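PDB 1FMJ: retinol dehydratase from Spodoptera frugiperda, which dehydrates retinol, using a sulfotransferase-type fold that binds retinol together with the nucleotide adenosine 3',5'-diphosphate. Local coordinates for residues D212-F217 with E325-Q330; K232-K237 with P241-L246. All coordinates share one frame; numbering follows the deposited sequence.

Contact 1: D212-F217 with E325-Q330; sequences DFWEMF and EEMTKQ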
ATOM      1  N   ASP A 212     -11.662  14.992  -8.814  1.00 24.13           N
ATOM      2  CA  ASP A 212     -10.359  15.651  -8.875  1.00 24.88           C
ATOM      3  C   ASP A 212      -9.307  14.615  -8.492  1.00 24.27           C
ATOM      4  O   ASP A 212      -8.186  14.623  -8.997  1.00 23.17           O
ATOM      5  CB  ASP A 212     -10.251  16.811  -7.886  1.00 27.70           C
ATOM      6  CG  ASP A 212     -11.218  17.927  -8.178  1.00 29.17           C
ATOM      7  OD1 ASP A 212     -11.476  18.195  -9.367  1.00 30.44           O
ATOM      8  OD2 ASP A 212     -11.702  18.547  -7.205  1.00 31.95           O
ATOM      9  N   PHE A 213      -9.674  13.730  -7.576  1.00 23.45           N
ATOM     10  CA  PHE A 213      -8.751  12.697  -7.137  1.00 22.83           C
ATOM     11  C   PHE A 213      -8.528  11.728  -8.298  1.00 23.31           C
ATOM     12  O   PHE A 213      -7.403  11.289  -8.542  1.00 23.40           O
ATOM     13  CB  PHE A 213      -9.309  11.950  -5.924  1.00 20.94           C
ATOM     14  CG  PHE A 213      -8.346  10.957  -5.336  1.00 21.70           C
ATOM     15  CD1 PHE A 213      -7.326  11.379  -4.485  1.00 21.61           C
ATOM     16  CD2 PHE A 213      -8.414   9.613  -5.680  1.00 20.60           C
ATOM     17  CE1 PHE A 213      -6.387  10.470  -3.987  1.00 20.03           C
ATOM     18  CE2 PHE A 213      -7.476   8.697  -5.186  1.00 21.68           C
ATOM     19  CZ  PHE A 213      -6.463   9.130  -4.340  1.00 19.30           C
ATOM     20  N   TRP A 214      -9.606  11.409  -9.016  1.00 23.46           N
ATOM     21  CA  TRP A 214      -9.536  10.497 -10.157  1.00 23.04           C
ATOM     22  C   TRP A 214      -8.685  11.040 -11.298  1.00 23.55           C
ATOM     23  O   TRP A 214      -7.957  10.287 -11.945  1.00 23.99           O
ATOM     24  CB  TRP A 214     -10.938  10.184 -10.676  1.00 22.32           C
ATOM     25  CG  TRP A 214     -10.942   9.571 -12.055  1.00 21.98           C
ATOM     26  CD1 TRP A 214     -11.335  10.172 -13.217  1.00 22.81           C
ATOM     27  CD2 TRP A 214     -10.538   8.244 -12.408  1.00 21.20           C
ATOM     28  NE1 TRP A 214     -11.203   9.301 -14.271  1.00 22.29           N
ATOM     29  CE2 TRP A 214     -10.717   8.109 -13.802  1.00 21.31           C
ATOM     30  CE3 TRP A 214     -10.041   7.152 -11.678  1.00 20.06           C
ATOM     31  CZ2 TRP A 214     -10.418   6.925 -14.487  1.00 21.06           C
ATOM     32  CZ3 TRP A 214      -9.743   5.977 -12.356  1.00 21.64           C
ATOM     33  CH2 TRP A 214      -9.932   5.873 -13.749  1.00 21.69           C
ATOM     34  N   GLU A 215      -8.791  12.337 -11.561  1.00 24.37           N
ATOM     35  CA  GLU A 215      -7.998  12.956 -12.620  1.00 25.45           C
ATOM     36  C   GLU A 215      -6.520  12.737 -12.319  1.00 24.71           C
ATOM     37  O   GLU A 215      -5.738  12.345 -13.182  1.00 24.30           O
ATOM     38  CB  GLU A 215      -8.260  14.461 -12.689  1.00 26.28           C
ATOM     39  CG  GLU A 215      -9.655  14.865 -13.149  1.00 29.55           C
ATOM     40  CD  GLU A 215      -9.977  14.373 -14.551  1.00 31.72           C
ATOM     41  OE1 GLU A 215      -9.033  14.248 -15.367  1.00 30.96           O
ATOM     42  OE2 GLU A 215     -11.176  14.127 -14.834  1.00 32.08           O
ATOM     43  N   MET A 216      -6.156  13.008 -11.072  1.00 24.44           N
ATOM     44  CA  MET A 216      -4.788  12.880 -10.599  1.00 22.21           C
ATOM     45  C   MET A 216      -4.327  11.435 -10.647  1.00 21.27           C
ATOM     46  O   MET A 216      -3.278  11.123 -11.220  1.00 19.84           O
ATOM     47  CB  MET A 216      -4.706  13.430  -9.169  1.00 24.19           C
ATOM     48  CG  MET A 216      -3.387  13.212  -8.437  1.00 27.00           C
ATOM     49  SD  MET A 216      -3.309  14.192  -6.891  1.00 33.34           S
ATOM     50  CE  MET A 216      -4.935  13.831  -6.146  1.00 32.06           C
ATOM     51  N   PHE A 217      -5.130  10.549 -10.066  1.00 19.26           N
ATOM     52  CA  PHE A 217      -4.801   9.133 -10.020  1.00 19.30           C
ATOM     53  C   PHE A 217      -4.620   8.436 -11.367  1.00 18.79           C
ATOM     54  O   PHE A 217      -3.673   7.670 -11.529  1.00 18.49           O
ATOM     55  CB  PHE A 217      -5.853   8.372  -9.223  1.00 19.42           C
ATOM     56  CG  PHE A 217      -5.612   6.897  -9.169  1.00 19.18           C
ATOM     57  CD1 PHE A 217      -4.703   6.358  -8.263  1.00 19.98           C
ATOM     58  CD2 PHE A 217      -6.294   6.040 -10.016  1.00 20.31           C
ATOM     59  CE1 PHE A 217      -4.484   4.985  -8.201  1.00 19.10           C
ATOM     60  CE2 PHE A 217      -6.079   4.658  -9.961  1.00 20.26           C
ATOM     61  CZ  PHE A 217      -5.173   4.137  -9.052  1.00 18.17           C
ATOM     62  N   GLU A 325     -21.231   9.050 -15.905  1.00 29.97           N
ATOM     63  CA  GLU A 325     -21.116   8.530 -17.256  1.00 31.45           C
ATOM     64  C   GLU A 325     -19.754   8.849 -17.882  1.00 31.84           C
ATOM     65  O   GLU A 325     -19.055   7.945 -18.349  1.00 32.21           O
ATOM     66  CB  GLU A 325     -22.261   9.059 -18.139  1.00 33.50           C
ATOM     67  CG  GLU A 325     -23.105  10.209 -17.559  1.00 36.85           C
ATOM     68  CD  GLU A 325     -23.874   9.854 -16.272  1.00 38.14           C
ATOM     69  OE1 GLU A 325     -24.572   8.809 -16.215  1.00 39.78           O
ATOM     70  OE2 GLU A 325     -23.794  10.646 -15.317  1.00 36.66           O
ATOM     71  N   GLU A 326     -19.373  10.123 -17.874  1.00 31.57           N
ATOM     72  CA  GLU A 326     -18.097  10.556 -18.438  1.00 32.63           C
ATOM     73  C   GLU A 326     -16.898   9.848 -17.815  1.00 32.08           C
ATOM     74  O   GLU A 326     -16.061   9.289 -18.521  1.00 32.45           O
ATOM     75  CB  GLU A 326     -17.918  12.063 -18.259  1.00 34.51           C
ATOM     76  CG  GLU A 326     -16.509  12.541 -18.580  1.00 37.95           C
ATOM     77  CD  GLU A 326     -16.225  13.937 -18.050  1.00 41.39           C
ATOM     78  OE1 GLU A 326     -16.867  14.901 -18.535  1.00 42.41           O
ATOM     79  OE2 GLU A 326     -15.363  14.067 -17.147  1.00 41.57           O
ATOM     80  N   MET A 327     -16.805   9.894 -16.490  1.00 30.79           N
ATOM     81  CA  MET A 327     -15.708   9.251 -15.776  1.00 29.96           C
ATOM     82  C   MET A 327     -15.631   7.773 -16.128  1.00 29.11           C
ATOM     83  O   MET A 327     -14.546   7.235 -16.347  1.00 29.01           O
ATOM     84  CB  MET A 327     -15.897   9.408 -14.265  1.00 28.91           C
ATOM     85  CG  MET A 327     -15.601  10.797 -13.757  1.00 29.35           C
ATOM     86  SD  MET A 327     -16.263  11.085 -12.103  1.00 28.60           S
ATOM     87  CE  MET A 327     -15.063  10.272 -11.071  1.00 25.95           C
ATOM     88  N   THR A 328     -16.787   7.123 -16.173  1.00 28.84           N
ATOM     89  CA  THR A 328     -16.850   5.708 -16.505  1.00 28.68           C
ATOM     90  C   THR A 328     -16.208   5.468 -17.869  1.00 29.04           C
ATOM     91  O   THR A 328     -15.366   4.585 -18.017  1.00 28.60           O
ATOM     92  CB  THR A 328     -18.312   5.209 -16.513  1.00 29.24           C
ATOM     93  OG1 THR A 328     -18.851   5.290 -15.183  1.00 28.36           O
ATOM     94  CG2 THR A 328     -18.386   3.766 -16.999  1.00 27.54           C
ATOM     95  N   LYS A 329     -16.600   6.266 -18.857  1.00 29.46           N
ATOM     96  CA  LYS A 329     -16.046   6.145 -20.202  1.00 30.64           C
ATOM     97  C   LYS A 329     -14.549   6.426 -20.181  1.00 29.43           C
ATOM     98  O   LYS A 329     -13.754   5.699 -20.780  1.00 29.59           O
ATOM     99  CB  LYS A 329     -16.731   7.132 -21.157  1.00 32.36           C
ATOM    100  CG  LYS A 329     -18.212   6.860 -21.388  1.00 35.53           C
ATOM    101  CD  LYS A 329     -18.438   5.535 -22.090  1.00 36.57           C
ATOM    102  CE  LYS A 329     -19.914   5.329 -22.403  1.00 37.65           C
ATOM    103  NZ  LYS A 329     -20.141   4.095 -23.213  1.00 38.91           N
ATOM    104  N   GLN A 330     -14.170   7.494 -19.491  1.00 28.77           N
ATOM    105  CA  GLN A 330     -12.768   7.871 -19.389  1.00 28.62           C
ATOM    106  C   GLN A 330     -11.944   6.724 -18.809  1.00 27.63           C
ATOM    107  O   GLN A 330     -10.838   6.443 -19.270  1.00 27.98           O
ATOM    108  CB  GLN A 330     -12.625   9.107 -18.501  1.00 29.79           C
ATOM    109  CG  GLN A 330     -11.182   9.539 -18.270  1.00 32.32           C
ATOM    110  CD  GLN A 330     -11.078  10.744 -17.358  1.00 32.95           C
ATOM    111  OE1 GLN A 330     -11.607  10.739 -16.248  1.00 33.22           O
ATOM    112  NE2 GLN A 330     -10.389  11.783 -17.821  1.00 33.54           N
TER
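Trp214 and Met327 mark the point of nearest backbone approach between helix segments 212-217 and 325-330, CA to CA 8.4 Å, where the segment axes run nearly parallel at 13° and approach to 12.0 Å. Almost all of the 222 Å² buried in total comes from Trp214, Gln330, Met327 and Glu215. Trp214 reaches across with its CG anti to the backbone N (chi1 164°), which carries the pyrrole edge of the indole to the amide of Gln330. There NE1 of Trp214 donates to OE1 of Gln330 at 2.5 Å, implausibly short for such a bond, so the exact length is doubtful; the acceptor lies near the ring plane, but the N-H...O angle is a bent 141°. The extended Gln330 chain crosses Glu215 at about a right angle, OE1 of Glu215 standing 3.7 Å from NE2 of Gln330, too far to count as a hydrogen bond. Nearer the backbone of Trp214, the methyl CE of Met327 rests 4.1 Å from CB of Trp214, obliquely to the ring. A salt bridge from Glu326 to Lys211 adds a second tie between the helices. Trp214 also touches Ala191, and Phe217 reaches Trp334, so helices 187-200, 210-218 and 325-338 meet around Trp214 and Phe217.

Contact 2: K232-K237 with P241-L246; sequences KEAWAK and PNMLFL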
ATOM      1  N   LYS A 232       2.136  -3.915 -13.902  1.00 19.16           N
ATOM      2  CA  LYS A 232       2.823  -4.651 -14.958  1.00 20.86           C
ATOM      3  C   LYS A 232       4.173  -5.228 -14.535  1.00 20.61           C
ATOM      4  O   LYS A 232       4.521  -6.335 -14.923  1.00 21.83           O
ATOM      5  CB  LYS A 232       2.979  -3.769 -16.202  1.00 20.16           C
ATOM      6  CG  LYS A 232       1.641  -3.445 -16.850  1.00 21.06           C
ATOM      7  CD  LYS A 232       1.797  -2.820 -18.217  1.00 22.63           C
ATOM      8  CE  LYS A 232       0.442  -2.664 -18.874  1.00 21.77           C
ATOM      9  NZ  LYS A 232       0.577  -2.217 -20.274  1.00 21.80           N
ATOM     10  N   GLU A 233       4.924  -4.487 -13.731  1.00 21.29           N
ATOM     11  CA  GLU A 233       6.224  -4.964 -13.272  1.00 21.51           C
ATOM     12  C   GLU A 233       6.110  -6.253 -12.476  1.00 21.39           C
ATOM     13  O   GLU A 233       6.966  -7.129 -12.573  1.00 19.32           O
ATOM     14  CB  GLU A 233       6.909  -3.909 -12.415  1.00 22.54           C
ATOM     15  CG  GLU A 233       7.636  -2.848 -13.205  1.00 21.61           C
ATOM     16  CD  GLU A 233       8.466  -1.959 -12.307  1.00 23.07           C
ATOM     17  OE1 GLU A 233       8.952  -2.473 -11.279  1.00 23.29           O
ATOM     18  OE2 GLU A 233       8.642  -0.758 -12.627  1.00 21.71           O
ATOM     19  N   ALA A 234       5.053  -6.366 -11.678  1.00 21.26           N
ATOM     20  CA  ALA A 234       4.847  -7.562 -10.874  1.00 21.37           C
ATOM     21  C   ALA A 234       4.253  -8.650 -11.742  1.00 21.32           C
ATOM     22  O   ALA A 234       4.592  -9.824 -11.605  1.00 22.30           O
ATOM     23  CB  ALA A 234       3.913  -7.265  -9.713  1.00 20.49           C
ATOM     24  N   TRP A 235       3.360  -8.245 -12.637  1.00 22.06           N
ATOM     25  CA  TRP A 235       2.701  -9.172 -13.541  1.00 23.14           C
ATOM     26  C   TRP A 235       3.719  -9.879 -14.434  1.00 23.67           C
ATOM     27  O   TRP A 235       3.549 -11.047 -14.765  1.00 24.29           O
ATOM     28  CB  TRP A 235       1.683  -8.424 -14.398  1.00 21.23           C
ATOM     29  CG  TRP A 235       0.911  -9.308 -15.340  1.00 22.26           C
ATOM     30  CD1 TRP A 235       1.056  -9.381 -16.695  1.00 21.76           C
ATOM     31  CD2 TRP A 235      -0.128 -10.234 -14.997  1.00 22.07           C
ATOM     32  NE1 TRP A 235       0.170 -10.290 -17.217  1.00 23.47           N
ATOM     33  CE2 TRP A 235      -0.570 -10.830 -16.199  1.00 23.00           C
ATOM     34  CE3 TRP A 235      -0.728 -10.619 -13.794  1.00 23.70           C
ATOM     35  CZ2 TRP A 235      -1.584 -11.789 -16.234  1.00 23.04           C
ATOM     36  CZ3 TRP A 235      -1.742 -11.578 -13.827  1.00 23.88           C
ATOM     37  CH2 TRP A 235      -2.158 -12.150 -15.039  1.00 23.88           C
ATOM     38  N   ALA A 236       4.775  -9.165 -14.807  1.00 24.51           N
ATOM     39  CA  ALA A 236       5.820  -9.730 -15.657  1.00 25.92           C
ATOM     40  C   ALA A 236       6.644 -10.780 -14.909  1.00 25.91           C
ATOM     41  O   ALA A 236       7.239 -11.661 -15.525  1.00 26.14           O
ATOM     42  CB  ALA A 236       6.732  -8.616 -16.173  1.00 25.31           C
ATOM     43  N   LYS A 237       6.666 -10.685 -13.581  1.00 26.51           N
ATOM     44  CA  LYS A 237       7.420 -11.620 -12.745  1.00 26.28           C
ATOM     45  C   LYS A 237       6.574 -12.708 -12.093  1.00 26.29           C
ATOM     46  O   LYS A 237       7.092 -13.491 -11.298  1.00 26.61           O
ATOM     47  CB  LYS A 237       8.148 -10.863 -11.636  1.00 26.08           C
ATOM     48  CG  LYS A 237       9.361 -10.080 -12.070  1.00 28.27           C
ATOM     49  CD  LYS A 237      10.569 -10.980 -12.175  1.00 30.27           C
ATOM     50  CE  LYS A 237      11.847 -10.172 -12.291  1.00 30.35           C
ATOM     51  NZ  LYS A 237      13.042 -11.060 -12.141  1.00 30.79           N
ATOM     52  N   PRO A 241       8.920 -18.665  -9.187  1.00 28.14           N
ATOM     53  CA  PRO A 241       8.438 -19.470  -8.061  1.00 27.02           C
ATOM     54  C   PRO A 241       8.327 -18.700  -6.745  1.00 25.37           C
ATOM     55  O   PRO A 241       7.602 -19.120  -5.854  1.00 24.16           O
ATOM     56  CB  PRO A 241       9.469 -20.596  -7.974  1.00 27.36           C
ATOM     57  CG  PRO A 241       9.899 -20.758  -9.389  1.00 27.13           C
ATOM     58  CD  PRO A 241      10.061 -19.325  -9.844  1.00 28.21           C
ATOM     59  N   ASN A 242       9.046 -17.587  -6.625  1.00 24.78           N
ATOM     60  CA  ASN A 242       9.019 -16.789  -5.398  1.00 23.30           C
ATOM     61  C   ASN A 242       8.066 -15.603  -5.456  1.00 23.20           C
ATOM     62  O   ASN A 242       8.108 -14.711  -4.600  1.00 22.36           O
ATOM     63  CB  ASN A 242      10.428 -16.303  -5.042  1.00 22.55           C
ATOM     64  CG  ASN A 242      11.268 -17.393  -4.402  1.00 23.12           C
ATOM     65  OD1 ASN A 242      10.745 -18.416  -3.968  1.00 22.29           O
ATOM     66  ND2 ASN A 242      12.570 -17.168  -4.321  1.00 21.04           N
ATOM     67  N   MET A 243       7.201 -15.606  -6.466  1.00 21.72           N
ATOM     68  CA  MET A 243       6.218 -14.544  -6.642  1.00 21.18           C
ATOM     69  C   MET A 243       4.816 -15.122  -6.738  1.00 20.76           C
ATOM     70  O   MET A 243       4.586 -16.091  -7.461  1.00 20.70           O
ATOM     71  CB  MET A 243       6.515 -13.731  -7.904  1.00 20.21           C
ATOM     72  CG  MET A 243       5.366 -12.816  -8.346  1.00 20.53           C
ATOM     73  SD  MET A 243       4.987 -11.468  -7.186  1.00 22.78           S
ATOM     74  CE  MET A 243       5.967 -10.172  -7.874  1.00 17.66           C
ATOM     75  N   LEU A 244       3.887 -14.523  -6.000  1.00 19.26           N
ATOM     76  CA  LEU A 244       2.497 -14.954  -6.020  1.00 18.57           C
ATOM     77  C   LEU A 244       1.630 -13.735  -6.303  1.00 18.48           C
ATOM     78  O   LEU A 244       1.400 -12.907  -5.418  1.00 17.60           O
ATOM     79  CB  LEU A 244       2.094 -15.580  -4.677  1.00 17.72           C
ATOM     80  CG  LEU A 244       0.606 -15.934  -4.546  1.00 17.37           C
ATOM     81  CD1 LEU A 244       0.238 -16.985  -5.577  1.00 19.64           C
ATOM     82  CD2 LEU A 244       0.299 -16.443  -3.144  1.00 18.59           C
ATOM     83  N   PHE A 245       1.174 -13.620  -7.546  1.00 17.20           N
ATOM     84  CA  PHE A 245       0.323 -12.510  -7.962  1.00 18.53           C
ATOM     85  C   PHE A 245      -1.124 -12.903  -7.680  1.00 19.24           C
ATOM     86  O   PHE A 245      -1.579 -13.950  -8.133  1.00 19.19           O
ATOM     87  CB  PHE A 245       0.491 -12.260  -9.464  1.00 18.65           C
ATOM     88  CG  PHE A 245       0.015 -10.910  -9.925  1.00 18.82           C
ATOM     89  CD1 PHE A 245       0.925  -9.881 -10.151  1.00 17.51           C
ATOM     90  CD2 PHE A 245      -1.335 -10.681 -10.186  1.00 18.99           C
ATOM     91  CE1 PHE A 245       0.510  -8.648 -10.634  1.00 16.86           C
ATOM     92  CE2 PHE A 245      -1.767  -9.447 -10.671  1.00 18.94           C
ATOM     93  CZ  PHE A 245      -0.842  -8.425 -10.899  1.00 18.75           C
ATOM     94  N   LEU A 246      -1.842 -12.068  -6.933  1.00 18.91           N
ATOM     95  CA  LEU A 246      -3.231 -12.348  -6.613  1.00 20.12           C
ATOM     96  C   LEU A 246      -4.093 -11.125  -6.882  1.00 19.73           C
ATOM     97  O   LEU A 246      -3.595 -10.000  -6.947  1.00 19.98           O
ATOM     98  CB  LEU A 246      -3.375 -12.745  -5.140  1.00 20.54           C
ATOM     99  CG  LEU A 246      -2.587 -13.953  -4.633  1.00 21.75           C
ATOM    100  CD1 LEU A 246      -2.843 -14.130  -3.147  1.00 20.24           C
ATOM    101  CD2 LEU A 246      -3.006 -15.211  -5.414  1.00 22.02           C
TER
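Trp235 turns the edge of its indole onto a face of Phe245, a T-shaped pair with the six-membered ring and the phenyl ring at 77° and their centroids 4.9 Å apart. The atom that enters is CE3 of Trp235, which lies over the centre of the phenyl ring and comes within 3.5 Å of CE2 of Phe245. Both residues hold CG anti to the backbone N (chi1 -178° in Trp235), which lets the indole stand across the phenyl ring. The phenyl edge is met by the methyl of Ala234, its CB 3.8 Å from CE1 of Phe245. Farther along the strand, Met243 bends at chi2 and chi3, bringing its CE to 4.0 Å from CB of Ala234, while its CB lies 3.5 Å from the carbonyl O of Lys237. A leucine in place of Phe245 would probably cost the indole edge the flat face it meets and open a gap beside Ala234. This is the helix-to-strand return of the parallel sheet, with helix 227-235 packed against edge strand 243-247. NE1 of Trp235 hydrogen-bonds to OD1 of Asp343, outside the pair; the contact itself is probably held by apolar burial, dispersion and the weakly polar edge-to-face attraction.

How the contacts relate
Both contacts belong to the sulfotransferase domain, but they fasten it differently. Contact 1 joins helices 108 residues apart in sequence, whereas contact 2 closes a short helix-to-strand connection lying within that same interval; helices 210-218 and 227-235 are successive helices, joined by residues 219-226. Their centres are 28 Å apart and their nearest atoms about 12 Å, so neither contact touches the other. Neither lies at an annotated site, yet both lie a similar distance from the nucleotide: the side chain of Trp214 is about 14 Å from the bound adenosine 3',5'-diphosphate and that of Phe245 about 13 Å. Contact 1 packs peripheral helices, contact 2 the edge of the parallel sheet.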